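Local coordinates for molybdopterin biosynthesis moeA protein (Pyrococcus horikoshii, PDB 1WU2), which probably takes part in molybdenum cofactor biosynthesis, where MoeA proteins insert molybdenum into the molybdopterin dithiolene, at residues Ala57-Ala62 against Lys102-Thr107; Arg64-Phe69 against Gly112-Ile117. All coordinates share one frame; numbering follows the deposited sequence.

Interaction 1 (Ala57-Ala62 against Lys102-Thr107); sequences AVDGYA and KVLTGT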
ATOM      1  N   ALA A  57      -6.992 -37.042  -1.982  1.00 34.90           N
ATOM      2  CA  ALA A  57      -7.255 -35.822  -2.748  1.00 35.26           C
ATOM      3  C   ALA A  57      -8.304 -36.058  -3.832  1.00 35.58           C
ATOM      4  O   ALA A  57      -8.724 -35.122  -4.508  1.00 35.64           O
ATOM      5  CB  ALA A  57      -5.965 -35.310  -3.377  1.00 35.27           C
ATOM      6  N   VAL A  58      -8.718 -37.312  -3.989  1.00 36.05           N
ATOM      7  CA  VAL A  58      -9.659 -37.707  -5.026  1.00 36.41           C
ATOM      8  C   VAL A  58     -10.485 -38.921  -4.574  1.00 36.61           C
ATOM      9  O   VAL A  58     -10.062 -39.677  -3.696  1.00 36.56           O
ATOM     10  CB  VAL A  58      -8.887 -38.029  -6.340  1.00 36.52           C
ATOM     11  CG1 VAL A  58      -8.199 -39.397  -6.265  1.00 36.50           C
ATOM     12  CG2 VAL A  58      -9.799 -37.940  -7.544  1.00 36.91           C
ATOM     13  N   ASP A  59     -11.664 -39.096  -5.166  1.00 36.99           N
ATOM     14  CA  ASP A  59     -12.453 -40.312  -4.963  1.00 37.40           C
ATOM     15  C   ASP A  59     -11.747 -41.428  -5.709  1.00 37.67           C
ATOM     16  O   ASP A  59     -11.623 -41.363  -6.930  1.00 37.71           O
ATOM     17  CB  ASP A  59     -13.878 -40.168  -5.512  1.00 37.42           C
ATOM     18  CG  ASP A  59     -14.612 -38.967  -4.949  1.00 37.99           C
ATOM     19  OD1 ASP A  59     -15.758 -38.721  -5.377  1.00 38.71           O
ATOM     20  OD2 ASP A  59     -14.128 -38.208  -4.088  1.00 38.88           O
ATOM     21  N   GLY A  60     -11.269 -42.438  -4.989  1.00 38.03           N
ATOM     22  CA  GLY A  60     -10.529 -43.516  -5.622  1.00 38.37           C
ATOM     23  C   GLY A  60     -10.343 -44.758  -4.775  1.00 38.62           C
ATOM     24  O   GLY A  60     -11.203 -45.093  -3.973  1.00 38.60           O
ATOM     25  N   TYR A  61      -9.219 -45.443  -4.978  1.00 38.92           N
ATOM     26  CA  TYR A  61      -8.881 -46.653  -4.237  1.00 39.33           C
ATOM     27  C   TYR A  61      -7.496 -46.508  -3.608  1.00 39.70           C
ATOM     28  O   TYR A  61      -6.512 -46.280  -4.308  1.00 39.44           O
ATOM     29  CB  TYR A  61      -8.902 -47.866  -5.169  1.00 39.39           C
ATOM     30  CG  TYR A  61     -10.267 -48.160  -5.745  1.00 39.49           C
ATOM     31  CD1 TYR A  61     -11.200 -48.905  -5.030  1.00 39.69           C
ATOM     32  CD2 TYR A  61     -10.628 -47.685  -7.001  1.00 39.75           C
ATOM     33  CE1 TYR A  61     -12.458 -49.171  -5.554  1.00 39.90           C
ATOM     34  CE2 TYR A  61     -11.881 -47.946  -7.533  1.00 40.05           C
ATOM     35  CZ  TYR A  61     -12.792 -48.690  -6.805  1.00 40.24           C
ATOM     36  OH  TYR A  61     -14.037 -48.950  -7.329  1.00 41.06           O
ATOM     37  N   ALA A  62      -7.429 -46.637  -2.287  1.00 40.28           N
ATOM     38  CA  ALA A  62      -6.165 -46.584  -1.568  1.00 40.78           C
ATOM     39  C   ALA A  62      -5.392 -47.888  -1.773  1.00 41.38           C
ATOM     40  O   ALA A  62      -5.800 -48.940  -1.291  1.00 41.38           O
ATOM     41  CB  ALA A  62      -6.414 -46.331  -0.088  1.00 40.76           C
ATOM     42  N   LYS A 102     -11.689 -48.612  -1.440  1.00 36.17           N
ATOM     43  CA  LYS A 102     -12.406 -47.459  -1.979  1.00 35.99           C
ATOM     44  C   LYS A 102     -12.579 -46.364  -0.929  1.00 35.70           C
ATOM     45  O   LYS A 102     -13.098 -46.616   0.157  1.00 35.62           O
ATOM     46  CB  LYS A 102     -13.781 -47.873  -2.511  1.00 36.13           C
ATOM     47  CG  LYS A 102     -14.422 -46.847  -3.434  1.00 36.46           C
ATOM     48  CD  LYS A 102     -15.649 -47.421  -4.134  1.00 37.16           C
ATOM     49  CE  LYS A 102     -15.992 -46.652  -5.399  1.00 37.47           C
ATOM     50  NZ  LYS A 102     -16.583 -45.330  -5.084  1.00 37.77           N
ATOM     51  N   VAL A 103     -12.122 -45.159  -1.258  1.00 35.41           N
ATOM     52  CA  VAL A 103     -12.305 -43.988  -0.408  1.00 35.34           C
ATOM     53  C   VAL A 103     -12.916 -42.828  -1.190  1.00 35.28           C
ATOM     54  O   VAL A 103     -13.000 -42.863  -2.413  1.00 35.36           O
ATOM     55  CB  VAL A 103     -10.967 -43.529   0.219  1.00 35.32           C
ATOM     56  CG1 VAL A 103     -10.477 -44.550   1.229  1.00 35.18           C
ATOM     57  CG2 VAL A 103      -9.897 -43.267  -0.854  1.00 35.28           C
ATOM     58  N   LEU A 104     -13.361 -41.810  -0.462  1.00 35.40           N
ATOM     59  CA  LEU A 104     -13.791 -40.546  -1.055  1.00 35.39           C
ATOM     60  C   LEU A 104     -12.761 -39.471  -0.727  1.00 35.17           C
ATOM     61  O   LEU A 104     -11.872 -39.690   0.095  1.00 35.18           O
ATOM     62  CB  LEU A 104     -15.161 -40.141  -0.514  1.00 35.49           C
ATOM     63  CG  LEU A 104     -16.322 -41.062  -0.909  1.00 35.83           C
ATOM     64  CD1 LEU A 104     -17.514 -40.858   0.020  1.00 36.21           C
ATOM     65  CD2 LEU A 104     -16.730 -40.835  -2.359  1.00 35.76           C
ATOM     66  N   THR A 105     -12.883 -38.317  -1.376  1.00 34.99           N
ATOM     67  CA  THR A 105     -12.014 -37.173  -1.106  1.00 34.72           C
ATOM     68  C   THR A 105     -12.234 -36.710   0.328  1.00 34.38           C
ATOM     69  O   THR A 105     -13.373 -36.580   0.768  1.00 34.42           O
ATOM     70  CB  THR A 105     -12.326 -36.011  -2.072  1.00 34.84           C
ATOM     71  OG1 THR A 105     -12.181 -36.442  -3.431  1.00 34.95           O
ATOM     72  CG2 THR A 105     -11.302 -34.883  -1.931  1.00 35.03           C
ATOM     73  N   GLY A 106     -11.143 -36.469   1.052  1.00 33.97           N
ATOM     74  CA  GLY A 106     -11.204 -36.088   2.452  1.00 33.69           C
ATOM     75  C   GLY A 106     -10.968 -37.247   3.410  1.00 33.41           C
ATOM     76  O   GLY A 106     -10.563 -37.036   4.552  1.00 33.28           O
ATOM     77  N   THR A 107     -11.220 -38.472   2.952  1.00 33.09           N
ATOM     78  CA  THR A 107     -11.098 -39.656   3.801  1.00 32.89           C
ATOM     79  C   THR A 107      -9.641 -39.909   4.180  1.00 32.59           C
ATOM     80  O   THR A 107      -8.747 -39.790   3.346  1.00 32.44           O
ATOM     81  CB  THR A 107     -11.662 -40.899   3.086  1.00 32.87           C
ATOM     82  OG1 THR A 107     -12.987 -40.635   2.612  1.00 32.99           O
ATOM     83  CG2 THR A 107     -11.846 -42.059   4.056  1.00 32.97           C
TER
HETATM   84  O   HOH W   1     -11.287 -34.080  -5.223  1.00 41.21           O
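Y61 overlaps the aliphatic chain of K102 through CD1 and CE1 of its ring, the two side chains meeting at a slant, with CE1 3.6 Å from K102 CB. The lysine follows the ring outward until its CE lies 3.6 Å from the phenol OH of Y61. K102 CG is anti to the backbone N (chi1 -163°), and the chain stays extended as far as CE. It then bends at the last torsion, and NZ turns away from the ring to hydrogen-bond Q119 OE1. The two residues form a non-hydrogen-bonded antiparallel pair with side chains on one face of the sheet. The next pair, G60 and V103, is hydrogen-bonded. V103 N gives to G60 O at 2.9 Å, and G60 N gives to V103 O at 3.1 Å. V103 has its side chain on the face opposite Y61 and K102, and its CG2 rests 3.8 Å from G60 O.

Beyond the strand ends the pairing passes to a side chain. D59 OD2 takes two bonds from T105: one from the backbone N at 3.0 Å and a shorter one from OG1 at 2.7 Å. The two donors reach it from opposite faces of the carboxylate plane. This double grip should restrict rotation of the carboxylate. A water bridges A57 O and T105 OG1, donating to both. The chain then leaves through a type II turn from L104 to T107, with G106 at a positive phi. L104 O accepts from both N and OG1 of T107.

The contact joins strands 60-63 and 99-103 inside a mixed sheet of the MoeA N-terminal region. Strand 115-118 flanks it beyond 60-63, where Y61 touches I117. Strand 77-84 lies beyond 99-103, where K102 touches E84.

Interaction 2 (Arg64-Phe69 against Gly112-Ile117); sequences RAEDTF and GANAVI
N114 turns its amide toward A65 and E66 by setting CG between its own backbone N and carbonyl carbon (chi1 67°), while E66 is bent at chi2, which brings the carboxylate round to meet it. Each end of the amide then has a partner. N114 OD1 accepts from A65 N at 2.9 Å. This bond is nearly straight, 172° at the hydrogen, and lies on a lone pair in the carbonyl plane. N114 ND2 gives to E66 OE2 at 3.1 Å, on the syn lone pair of that oxygen. A second bond from ND2, to E66 OE1, is weak. The carboxylate and amide planes are twisted 56° apart. Together the bonds on OD1 and ND2 fix which way round the amide sits. An alanine here would take away the amide partner of both A65 N and the E66 carboxylate, and would probably leave the glutamate free to swing away.

Apolar contact is small: A65 CB meets A115 CB at 4.1 Å. R64 CD makes a tight carbon approach to G112 O, 3.0 Å away, and the guanidinium lies oblique to that oxygen. The polar partner of R64 NH1 is V95 O, by a hydrogen bond. The 64-69 chain is also braced within itself, since A65 O accepts from both N and OG1 of T68.

The 3-10 turn at 66-67 follows strand 60-63, and N114 comes just before strand 115-118. N114 and A115 both face I63 in a classic beta bulge. The contact thus ties the loop leaving one strand to the entry of its neighbour, with V135 packed on A115.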
ATOM      1  N   ARG A  64      -1.224 -49.817  -2.661  1.00 45.93           N
ATOM      2  CA  ARG A  64       0.215 -49.702  -2.496  1.00 47.34           C
ATOM      3  C   ARG A  64       0.777 -49.280  -3.843  1.00 48.72           C
ATOM      4  O   ARG A  64       0.513 -49.929  -4.854  1.00 49.03           O
ATOM      5  CB  ARG A  64       0.832 -51.039  -2.084  1.00 47.44           C
ATOM      6  CG  ARG A  64       0.105 -51.764  -0.962  1.00 48.00           C
ATOM      7  CD  ARG A  64       0.497 -51.282   0.412  1.00 49.11           C
ATOM      8  NE  ARG A  64       1.834 -51.750   0.782  1.00 50.35           N
ATOM      9  CZ  ARG A  64       2.098 -52.695   1.686  1.00 51.36           C
ATOM     10  NH1 ARG A  64       1.123 -53.305   2.353  1.00 51.76           N
ATOM     11  NH2 ARG A  64       3.359 -53.032   1.930  1.00 51.74           N
ATOM     12  N   ALA A  65       1.529 -48.184  -3.862  1.00 50.58           N
ATOM     13  CA  ALA A  65       2.217 -47.739  -5.070  1.00 52.07           C
ATOM     14  C   ALA A  65       3.159 -48.830  -5.576  1.00 53.47           C
ATOM     15  O   ALA A  65       3.279 -49.045  -6.779  1.00 53.72           O
ATOM     16  CB  ALA A  65       2.994 -46.455  -4.792  1.00 52.21           C
ATOM     17  N   GLU A  66       3.796 -49.528  -4.637  1.00 55.12           N
ATOM     18  CA  GLU A  66       4.772 -50.578  -4.941  1.00 56.22           C
ATOM     19  C   GLU A  66       4.181 -51.716  -5.781  1.00 56.69           C
ATOM     20  O   GLU A  66       4.881 -52.320  -6.590  1.00 56.82           O
ATOM     21  CB  GLU A  66       5.349 -51.155  -3.638  1.00 56.51           C
ATOM     22  CG  GLU A  66       6.301 -50.225  -2.887  1.00 57.40           C
ATOM     23  CD  GLU A  66       5.590 -49.100  -2.146  1.00 58.36           C
ATOM     24  OE1 GLU A  66       4.600 -49.373  -1.425  1.00 58.89           O
ATOM     25  OE2 GLU A  66       6.024 -47.936  -2.285  1.00 59.06           O
ATOM     26  N   ASP A  67       2.893 -51.994  -5.583  1.00 57.22           N
ATOM     27  CA  ASP A  67       2.210 -53.101  -6.258  1.00 57.64           C
ATOM     28  C   ASP A  67       1.975 -52.907  -7.757  1.00 57.80           C
ATOM     29  O   ASP A  67       1.583 -53.850  -8.442  1.00 57.89           O
ATOM     30  CB  ASP A  67       0.851 -53.355  -5.592  1.00 57.77           C
ATOM     31  CG  ASP A  67       0.980 -53.986  -4.218  1.00 58.10           C
ATOM     32  OD1 ASP A  67       2.080 -54.465  -3.867  1.00 58.73           O
ATOM     33  OD2 ASP A  67       0.025 -54.037  -3.418  1.00 58.21           O
ATOM     34  N   THR A  68       2.200 -51.696  -8.263  1.00 57.92           N
ATOM     35  CA  THR A  68       1.857 -51.358  -9.644  1.00 58.02           C
ATOM     36  C   THR A  68       3.061 -50.895 -10.470  1.00 58.19           C
ATOM     37  O   THR A  68       2.889 -50.344 -11.554  1.00 58.16           O
ATOM     38  CB  THR A  68       0.774 -50.255  -9.649  1.00 58.00           C
ATOM     39  OG1 THR A  68       1.303 -49.052  -9.081  1.00 57.90           O
ATOM     40  CG2 THR A  68      -0.387 -50.614  -8.725  1.00 58.01           C
ATOM     41  N   PHE A  69       4.274 -51.123  -9.969  1.00 58.48           N
ATOM     42  CA  PHE A  69       5.483 -50.670 -10.661  1.00 58.76           C
ATOM     43  C   PHE A  69       5.708 -51.401 -11.990  1.00 59.10           C
ATOM     44  O   PHE A  69       6.311 -50.846 -12.909  1.00 59.13           O
ATOM     45  CB  PHE A  69       6.716 -50.824  -9.755  1.00 58.75           C
ATOM     46  CG  PHE A  69       6.819 -49.779  -8.662  1.00 58.52           C
ATOM     47  CD1 PHE A  69       5.861 -48.776  -8.509  1.00 58.34           C
ATOM     48  CD2 PHE A  69       7.891 -49.807  -7.778  1.00 58.27           C
ATOM     49  CE1 PHE A  69       5.978 -47.828  -7.500  1.00 58.28           C
ATOM     50  CE2 PHE A  69       8.010 -48.862  -6.767  1.00 58.30           C
ATOM     51  CZ  PHE A  69       7.052 -47.871  -6.629  1.00 58.27           C
ATOM     52  N   GLY A 112      -1.636 -49.016   5.850  1.00 33.27           N
ATOM     53  CA  GLY A 112      -1.162 -49.861   4.770  1.00 33.49           C
ATOM     54  C   GLY A 112      -0.995 -49.132   3.448  1.00 33.69           C
ATOM     55  O   GLY A 112      -0.045 -49.400   2.717  1.00 33.81           O
ATOM     56  N   ALA A 113      -1.915 -48.220   3.136  1.00 33.85           N
ATOM     57  CA  ALA A 113      -1.900 -47.518   1.852  1.00 33.99           C
ATOM     58  C   ALA A 113      -0.936 -46.335   1.847  1.00 34.13           C
ATOM     59  O   ALA A 113      -0.822 -45.607   2.834  1.00 34.12           O
ATOM     60  CB  ALA A 113      -3.298 -47.050   1.487  1.00 33.94           C
ATOM     61  N   ASN A 114      -0.241 -46.162   0.725  1.00 34.26           N
ATOM     62  CA  ASN A 114       0.609 -44.993   0.505  1.00 34.54           C
ATOM     63  C   ASN A 114       0.287 -44.257  -0.802  1.00 34.94           C
ATOM     64  O   ASN A 114       1.035 -43.375  -1.216  1.00 34.89           O
ATOM     65  CB  ASN A 114       2.098 -45.379   0.574  1.00 34.41           C
ATOM     66  CG  ASN A 114       2.533 -46.291  -0.564  1.00 34.18           C
ATOM     67  OD1 ASN A 114       1.710 -46.819  -1.300  1.00 33.56           O
ATOM     68  ND2 ASN A 114       3.841 -46.482  -0.702  1.00 33.83           N
ATOM     69  N   ALA A 115      -0.836 -44.606  -1.430  1.00 35.51           N
ATOM     70  CA  ALA A 115      -1.284 -43.937  -2.654  1.00 36.08           C
ATOM     71  C   ALA A 115      -2.781 -44.123  -2.901  1.00 36.81           C
ATOM     72  O   ALA A 115      -3.412 -45.003  -2.322  1.00 36.75           O
ATOM     73  CB  ALA A 115      -0.488 -44.444  -3.850  1.00 36.02           C
ATOM     74  N   VAL A 116      -3.337 -43.275  -3.763  1.00 37.77           N
ATOM     75  CA  VAL A 116      -4.732 -43.379  -4.185  1.00 38.61           C
ATOM     76  C   VAL A 116      -4.835 -43.192  -5.702  1.00 39.57           C
ATOM     77  O   VAL A 116      -4.263 -42.258  -6.264  1.00 39.41           O
ATOM     78  CB  VAL A 116      -5.635 -42.346  -3.467  1.00 38.59           C
ATOM     79  CG1 VAL A 116      -7.092 -42.512  -3.896  1.00 38.47           C
ATOM     80  CG2 VAL A 116      -5.516 -42.482  -1.949  1.00 38.48           C
ATOM     81  N   ILE A 117      -5.566 -44.096  -6.350  1.00 40.94           N
ATOM     82  CA  ILE A 117      -5.790 -44.051  -7.795  1.00 42.03           C
ATOM     83  C   ILE A 117      -7.214 -43.583  -8.066  1.00 43.11           C
ATOM     84  O   ILE A 117      -8.155 -44.048  -7.434  1.00 43.03           O
ATOM     85  CB  ILE A 117      -5.525 -45.443  -8.454  1.00 42.04           C
ATOM     86  CG1 ILE A 117      -5.732 -45.382  -9.975  1.00 42.06           C
ATOM     87  CG2 ILE A 117      -6.426 -46.543  -7.857  1.00 42.06           C
ATOM     88  CD1 ILE A 117      -4.472 -45.138 -10.762  1.00 42.54           C
TER

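Overall arrangement
Both contacts reach the same mixed sheet around strand 60-63, their centres about 13 Å apart. Interaction 1 includes that strand and pairs it with 99-103 on one side. Interaction 2 begins in the loop just after it and joins this to the start of 115-118 on the other. Y61 N probably hydrogen-bonds I117 O, and A62 packs on A113, so the two meet directly. Both are partly buried. Interaction 1 covers more surface and rests on regular backbone pairing, with a carboxylate taking over where the strands part. Interaction 2 has no strand pairing between its segments. Its polar bonds all run through one amide side chain, that of N114, near exposed E66 and G112, while A65 and A115 are buried.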